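Local coordinates for citrate lyase, subunit 1 (Methanosaeta concilii, PDB 6HXI), which is a subunit of ATP citrate lyase, which probably cleaves citrate with coenzyme A and ATP into acetyl-CoA and oxaloacetate, at residues R17-Y22 / W187-D192; S123-G128 / S150-S155. One frame throughout, in Å; residues are numbered along the deposited sequence.

Interaction 1 (R17-Y22 / W187-D192)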
loop_
_atom_site.group_PDB
_atom_site.type_symbol
_atom_site.label_atom_id
_atom_site.label_comp_id
_atom_site.label_asym_id
_atom_site.label_seq_id
_atom_site.Cartn_x
_atom_site.Cartn_y
_atom_site.Cartn_z
ATOM N N ARG C 17 -50.030 -10.879 41.896
ATOM C CA ARG C 17 -48.590 -10.916 41.683
ATOM C C ARG C 17 -47.833 -9.704 42.216
ATOM O O ARG C 17 -46.858 -9.882 42.940
ATOM C CB ARG C 17 -48.264 -11.133 40.186
ATOM C CG ARG C 17 -46.873 -11.713 39.924
ATOM C CD ARG C 17 -46.863 -12.724 38.788
ATOM N NE ARG C 17 -46.520 -12.115 37.501
ATOM C CZ ARG C 17 -47.406 -11.703 36.596
ATOM N NH1 ARG C 17 -48.711 -11.818 36.831
ATOM N NH2 ARG C 17 -46.994 -11.168 35.454
ATOM N N TYR C 18 -48.241 -8.487 41.839
ATOM C CA TYR C 18 -47.455 -7.289 42.140
ATOM C C TYR C 18 -47.936 -6.440 43.353
ATOM O O TYR C 18 -47.100 -5.736 43.928
ATOM C CB TYR C 18 -47.283 -6.442 40.857
ATOM C CG TYR C 18 -46.585 -7.254 39.790
ATOM C CD1 TYR C 18 -45.238 -7.590 39.914
ATOM C CD2 TYR C 18 -47.301 -7.823 38.742
ATOM C CE1 TYR C 18 -44.608 -8.419 38.988
ATOM C CE2 TYR C 18 -46.684 -8.666 37.818
ATOM C CZ TYR C 18 -45.334 -8.959 37.943
ATOM O OH TYR C 18 -44.697 -9.785 37.042
ATOM N N LEU C 19 -49.192 -6.569 43.816
ATOM C CA LEU C 19 -49.599 -5.803 45.005
ATOM C C LEU C 19 -48.850 -6.229 46.315
ATOM O O LEU C 19 -48.504 -5.324 47.082
ATOM C CB LEU C 19 -51.108 -5.754 45.224
ATOM C CG LEU C 19 -51.586 -4.639 46.181
ATOM C CD1 LEU C 19 -51.643 -3.278 45.475
ATOM C CD2 LEU C 19 -52.936 -4.982 46.784
ATOM N N PRO C 20 -48.504 -7.529 46.563
ATOM C CA PRO C 20 -47.745 -7.870 47.788
ATOM C C PRO C 20 -46.318 -7.291 47.891
ATOM O O PRO C 20 -45.622 -7.593 48.857
ATOM C CB PRO C 20 -47.723 -9.406 47.778
ATOM C CG PRO C 20 -48.781 -9.817 46.840
ATOM C CD PRO C 20 -48.838 -8.753 45.807
ATOM N N GLU C 21 -45.898 -6.456 46.917
ATOM C CA GLU C 21 -44.593 -5.783 46.846
ATOM C C GLU C 21 -44.651 -4.383 47.465
ATOM O O GLU C 21 -43.616 -3.820 47.814
ATOM C CB GLU C 21 -44.121 -5.673 45.382
ATOM C CG GLU C 21 -43.533 -6.963 44.832
ATOM C CD GLU C 21 -43.097 -6.943 43.379
ATOM O OE1 GLU C 21 -42.634 -5.882 42.895
ATOM O OE2 GLU C 21 -43.175 -8.012 42.734
ATOM N N TYR C 22 -45.865 -3.829 47.587
ATOM C CA TYR C 22 -46.176 -2.509 48.148
ATOM C C TYR C 22 -46.875 -2.659 49.515
ATOM O O TYR C 22 -46.693 -1.835 50.415
ATOM C CB TYR C 22 -47.095 -1.734 47.167
ATOM C CG TYR C 22 -46.561 -1.638 45.751
ATOM C CD1 TYR C 22 -45.431 -0.880 45.460
ATOM C CD2 TYR C 22 -47.176 -2.316 44.705
ATOM C CE1 TYR C 22 -44.937 -0.783 44.158
ATOM C CE2 TYR C 22 -46.697 -2.222 43.396
ATOM C CZ TYR C 22 -45.574 -1.455 43.127
ATOM O OH TYR C 22 -45.078 -1.369 41.843
ATOM N N TRP C 187 -52.455 2.615 44.503
ATOM C CA TRP C 187 -51.963 3.750 43.712
ATOM C C TRP C 187 -50.564 3.444 43.155
ATOM O O TRP C 187 -50.294 3.747 41.996
ATOM C CB TRP C 187 -51.927 5.059 44.518
ATOM C CG TRP C 187 -51.405 6.194 43.687
ATOM C CD1 TRP C 187 -52.078 6.875 42.715
ATOM C CD2 TRP C 187 -50.054 6.661 43.642
ATOM N NE1 TRP C 187 -51.241 7.776 42.101
ATOM C CE2 TRP C 187 -49.985 7.648 42.631
ATOM C CE3 TRP C 187 -48.880 6.315 44.335
ATOM C CZ2 TRP C 187 -48.803 8.342 42.343
ATOM C CZ3 TRP C 187 -47.713 7.011 44.061
ATOM C CH2 TRP C 187 -47.679 8.008 43.070
ATOM N N ARG C 188 -49.682 2.856 43.985
ATOM C CA ARG C 188 -48.315 2.501 43.596
ATOM C C ARG C 188 -48.373 1.445 42.499
ATOM O O ARG C 188 -47.666 1.551 41.501
ATOM C CB ARG C 188 -47.521 2.009 44.820
ATOM C CG ARG C 188 -47.331 3.067 45.897
ATOM C CD ARG C 188 -46.228 2.653 46.859
ATOM N NE ARG C 188 -46.328 3.329 48.155
ATOM C CZ ARG C 188 -45.813 4.527 48.432
ATOM N NH1 ARG C 188 -45.186 5.227 47.491
ATOM N NH2 ARG C 188 -45.951 5.049 49.642
ATOM N N PHE C 189 -49.283 0.482 42.654
ATOM C CA PHE C 189 -49.558 -0.565 41.689
ATOM C C PHE C 189 -50.077 0.050 40.375
ATOM O O PHE C 189 -49.618 -0.323 39.308
ATOM C CB PHE C 189 -50.560 -1.563 42.298
ATOM C CG PHE C 189 -51.138 -2.602 41.367
ATOM C CD1 PHE C 189 -50.375 -3.688 40.954
ATOM C CD2 PHE C 189 -52.461 -2.515 40.936
ATOM C CE1 PHE C 189 -50.909 -4.652 40.096
ATOM C CE2 PHE C 189 -52.995 -3.479 40.077
ATOM C CZ PHE C 189 -52.213 -4.545 39.661
ATOM N N TYR C 190 -50.989 1.021 40.467
ATOM C CA TYR C 190 -51.580 1.743 39.326
ATOM C C TYR C 190 -50.469 2.493 38.549
ATOM O O TYR C 190 -50.361 2.371 37.320
ATOM C CB TYR C 190 -52.644 2.720 39.877
ATOM C CG TYR C 190 -53.282 3.645 38.860
ATOM C CD1 TYR C 190 -54.442 3.280 38.187
ATOM C CD2 TYR C 190 -52.782 4.930 38.645
ATOM C CE1 TYR C 190 -55.047 4.138 37.269
ATOM C CE2 TYR C 190 -53.393 5.803 37.751
ATOM C CZ TYR C 190 -54.522 5.399 37.059
ATOM O OH TYR C 190 -55.122 6.245 36.164
ATOM N N SER C 191 -49.633 3.224 39.302
ATOM C CA SER C 191 -48.534 4.063 38.840
ATOM C C SER C 191 -47.367 3.324 38.212
ATOM O O SER C 191 -46.784 3.826 37.255
ATOM C CB SER C 191 -48.030 4.932 39.985
ATOM O OG SER C 191 -48.764 6.144 39.985
ATOM N N ASP C 192 -46.984 2.174 38.774
ATOM C CA ASP C 192 -45.844 1.410 38.279
ATOM C C ASP C 192 -46.190 0.362 37.229
ATOM O O ASP C 192 -45.283 -0.051 36.489
ATOM C CB ASP C 192 -45.075 0.768 39.447
ATOM C CG ASP C 192 -44.537 1.723 40.507
ATOM O OD1 ASP C 192 -44.363 2.927 40.195
ATOM O OD2 ASP C 192 -44.256 1.256 41.637
HETATM O O HOH W 1 -47.320 0.755 49.786
#
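This is a helix-to-turn contact within the ATP-grasp family region: the end of helix 8-18 and the 3-10 turn after it lie against the last turn and a half of helix 173-192. Y22 carries most of it. With CG anti to its own carbonyl carbon (chi1 -53°), its ring lies along the helix and meets R188, F189 and D192, spaced along one side of it. R188 CB sits over one face, 3.9 Å from the centroid of the Y22 ring and 20° off its normal, a CH-pi contact. Across the ring from CD1, Y22 CE2 comes 3.7 Å from F189 CA, and F189 N lies over the same face as R188 CB. At the tip, Y22 OH donates a weak hydrogen bond to D192 OD2 at 2.8 Å, and the same hydroxyl has a stronger partner in R230. The other end of the tyrosine is tied by a water, which donates to Y22 O at 2.7 Å and accepts from R188 NE at 3.2 Å. Beyond that water, the R188 guanidinium forms a salt bridge with D160. Replacing Y22 by an alanine removes the ring and hydroxyl, and would probably loosen the turn from R188 and F189 while costing D192 and R230 a shared partner. F189 completes the apolar part: L19 CD1 approaches F189 CB at 3.8 Å, the two side chains crossing at about a right angle, while Y18 CB meets the ring edge of F189 at CE1, 4.1 Å away. L19 also reaches back along helix 173-192 to F182 and A185. W187 and Y190 point away from the turn, onto strands 128-134 and 195-206, so the helix is sandwiched between segment 17-22 and the antiparallel sheet.

Interaction 2 (S123-G128 / S150-S155)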
loop_
_atom_site.group_PDB
_atom_site.type_symbol
_atom_site.label_atom_id
_atom_site.label_comp_id
_atom_site.label_asym_id
_atom_site.label_seq_id
_atom_site.Cartn_x
_atom_site.Cartn_y
_atom_site.Cartn_z
ATOM N N SER C 123 -58.337 6.718 38.573
ATOM C CA SER C 123 -58.450 7.308 37.248
ATOM C C SER C 123 -57.507 8.499 37.224
ATOM O O SER C 123 -57.133 8.998 38.282
ATOM C CB SER C 123 -59.877 7.806 37.046
ATOM O OG SER C 123 -60.236 7.724 35.681
ATOM N N SER C 124 -57.148 8.993 36.041
ATOM C CA SER C 124 -56.278 10.159 35.983
ATOM C C SER C 124 -56.939 11.368 35.346
ATOM O O SER C 124 -57.824 11.211 34.505
ATOM C CB SER C 124 -54.993 9.819 35.255
ATOM O OG SER C 124 -54.276 8.798 35.922
ATOM N N ASP C 125 -56.512 12.572 35.759
ATOM C CA ASP C 125 -56.952 13.856 35.202
ATOM C C ASP C 125 -55.708 14.629 34.746
ATOM O O ASP C 125 -54.618 14.091 34.887
ATOM C CB ASP C 125 -57.867 14.651 36.168
ATOM C CG ASP C 125 -57.266 15.203 37.462
ATOM O OD1 ASP C 125 -56.020 15.167 37.615
ATOM O OD2 ASP C 125 -58.044 15.679 38.315
ATOM N N TYR C 126 -55.840 15.863 34.212
ATOM C CA TYR C 126 -54.665 16.604 33.719
ATOM C C TYR C 126 -53.633 16.993 34.801
ATOM O O TYR C 126 -52.498 17.310 34.459
ATOM C CB TYR C 126 -55.073 17.861 32.908
ATOM C CG TYR C 126 -55.975 17.611 31.715
ATOM C CD1 TYR C 126 -55.517 16.906 30.602
ATOM C CD2 TYR C 126 -57.244 18.173 31.649
ATOM C CE1 TYR C 126 -56.340 16.680 29.497
ATOM C CE2 TYR C 126 -58.071 17.969 30.542
ATOM C CZ TYR C 126 -57.610 17.231 29.464
ATOM O OH TYR C 126 -58.411 17.034 28.371
ATOM N N GLU C 127 -54.016 16.972 36.086
ATOM C CA GLU C 127 -53.140 17.407 37.185
ATOM C C GLU C 127 -52.531 16.254 37.996
ATOM O O GLU C 127 -51.577 16.459 38.752
ATOM C CB GLU C 127 -53.876 18.402 38.109
ATOM C CG GLU C 127 -54.472 19.608 37.391
ATOM C CD GLU C 127 -55.586 20.363 38.102
ATOM O OE1 GLU C 127 -55.994 21.425 37.579
ATOM O OE2 GLU C 127 -56.091 19.876 39.142
ATOM N N GLY C 128 -53.074 15.057 37.820
ATOM C CA GLY C 128 -52.597 13.859 38.490
ATOM C C GLY C 128 -53.578 12.715 38.430
ATOM O O GLY C 128 -54.293 12.555 37.440
ATOM N N SER C 150 -63.128 11.642 47.371
ATOM C CA SER C 150 -62.115 11.748 46.325
ATOM C C SER C 150 -60.793 12.243 46.904
ATOM O O SER C 150 -60.791 13.209 47.668
ATOM C CB SER C 150 -62.602 12.687 45.227
ATOM O OG SER C 150 -61.647 12.805 44.181
ATOM N N ILE C 151 -59.671 11.579 46.537
ATOM C CA ILE C 151 -58.293 11.909 46.960
ATOM C C ILE C 151 -57.466 12.166 45.713
ATOM O O ILE C 151 -57.240 11.230 44.945
ATOM C CB ILE C 151 -57.652 10.784 47.841
ATOM C CG1 ILE C 151 -58.533 10.444 49.084
ATOM C CG2 ILE C 151 -56.203 11.137 48.240
ATOM C CD1 ILE C 151 -58.269 9.069 49.734
ATOM N N HIS C 152 -57.003 13.410 45.518
ATOM C CA HIS C 152 -56.181 13.752 44.370
ATOM C C HIS C 152 -54.694 13.587 44.695
ATOM O O HIS C 152 -54.224 14.115 45.693
ATOM C CB HIS C 152 -56.482 15.173 43.861
ATOM C CG HIS C 152 -55.638 15.560 42.681
ATOM N ND1 HIS C 152 -55.883 15.049 41.412
ATOM C CD2 HIS C 152 -54.527 16.334 42.629
ATOM C CE1 HIS C 152 -54.943 15.554 40.632
ATOM N NE2 HIS C 152 -54.095 16.321 41.319
ATOM N N VAL C 153 -53.960 12.867 43.828
ATOM C CA VAL C 153 -52.521 12.618 43.941
ATOM C C VAL C 153 -51.847 13.406 42.827
ATOM O O VAL C 153 -52.050 13.104 41.651
ATOM C CB VAL C 153 -52.167 11.100 43.885
ATOM C CG1 VAL C 153 -50.703 10.859 44.245
ATOM C CG2 VAL C 153 -53.075 10.283 44.799
ATOM N N ASP C 154 -51.104 14.460 43.190
ATOM C CA ASP C 154 -50.408 15.321 42.234
ATOM C C ASP C 154 -49.335 14.509 41.500
ATOM O O ASP C 154 -48.701 13.632 42.100
ATOM C CB ASP C 154 -49.808 16.547 42.946
ATOM C CG ASP C 154 -49.099 17.520 42.027
ATOM O OD1 ASP C 154 -49.784 18.357 41.406
ATOM O OD2 ASP C 154 -47.851 17.445 41.930
ATOM N N SER C 155 -49.177 14.785 40.191
ATOM C CA SER C 155 -48.239 14.117 39.289
ATOM C C SER C 155 -46.796 14.143 39.782
ATOM O O SER C 155 -46.098 13.130 39.697
ATOM C CB SER C 155 -48.323 14.701 37.881
ATOM O OG SER C 155 -49.470 14.225 37.198
#
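Strands 118-125 and 128-134 are joined by a tight turn through Y126 and E127, and G128, where the second strand starts, forms an antiparallel non-hydrogen-bonded pair with D154 at 4.6 Å between CA atoms. Across the turn D125 N donates to G128 O at 2.8 Å, with a weak return bond from G128 N to D125 O. E127 O closes the contact on the backbone: S155 N donates to it at 3.3 Å, in the carbonyl plane and on a lone pair, and S155 OG adds a weak bond. G128 CA passes 3.3 Å from V153 O in a CA-H...O contact, and a CB here would clash with that same oxygen. The side chain of D125 is folded into the crowded position between its N and carbonyl carbon (chi1 67°), which brings OD1 back over the turn. There D125 OD1 accepts from E127 N at 3.1 Å, met from above the carboxylate plane, and more weakly from G128 N. H152, with CG anti to its backbone N, lays the edge of its ring against this group, and CE1 comes 3.2 Å from D125 OD1. Carboxylate and imidazole planes are 41° apart. N130 spans the two, its OD1 bonded to H152 ND1 and its ND2 to D125 OD2, so it probably fixes the rotation of both. Segment 123-128 is thus a two-residue beta-hairpin turn braced by an Asx turn at D125, at one end of three neighbouring strands of the antiparallel sheet, 149-154 being an edge strand within this chain.

Both contacts lie in the ATP-grasp family region, their centres about 17 Å apart, and helix 173-192, the next helix or strand in the chain after strand 149-154, connects them. The face of that helix turned from segment 17-22 touches interaction 2 directly. Y190 OH is 2.7 Å from S124 OG, a probable hydrogen bond, and W187 CE2 packs 3.7 Å from V153 CG1. Each also borders the succinyl-CoA ligase (ADP-forming) alpha subunit, where R119 of that chain packs on S191 and Y207 of that chain hydrogen-bonds S124 O. The coenzyme A residues G259, G307 and F345 and the sodium ligands D255, T258 and A260 belong to neither contact.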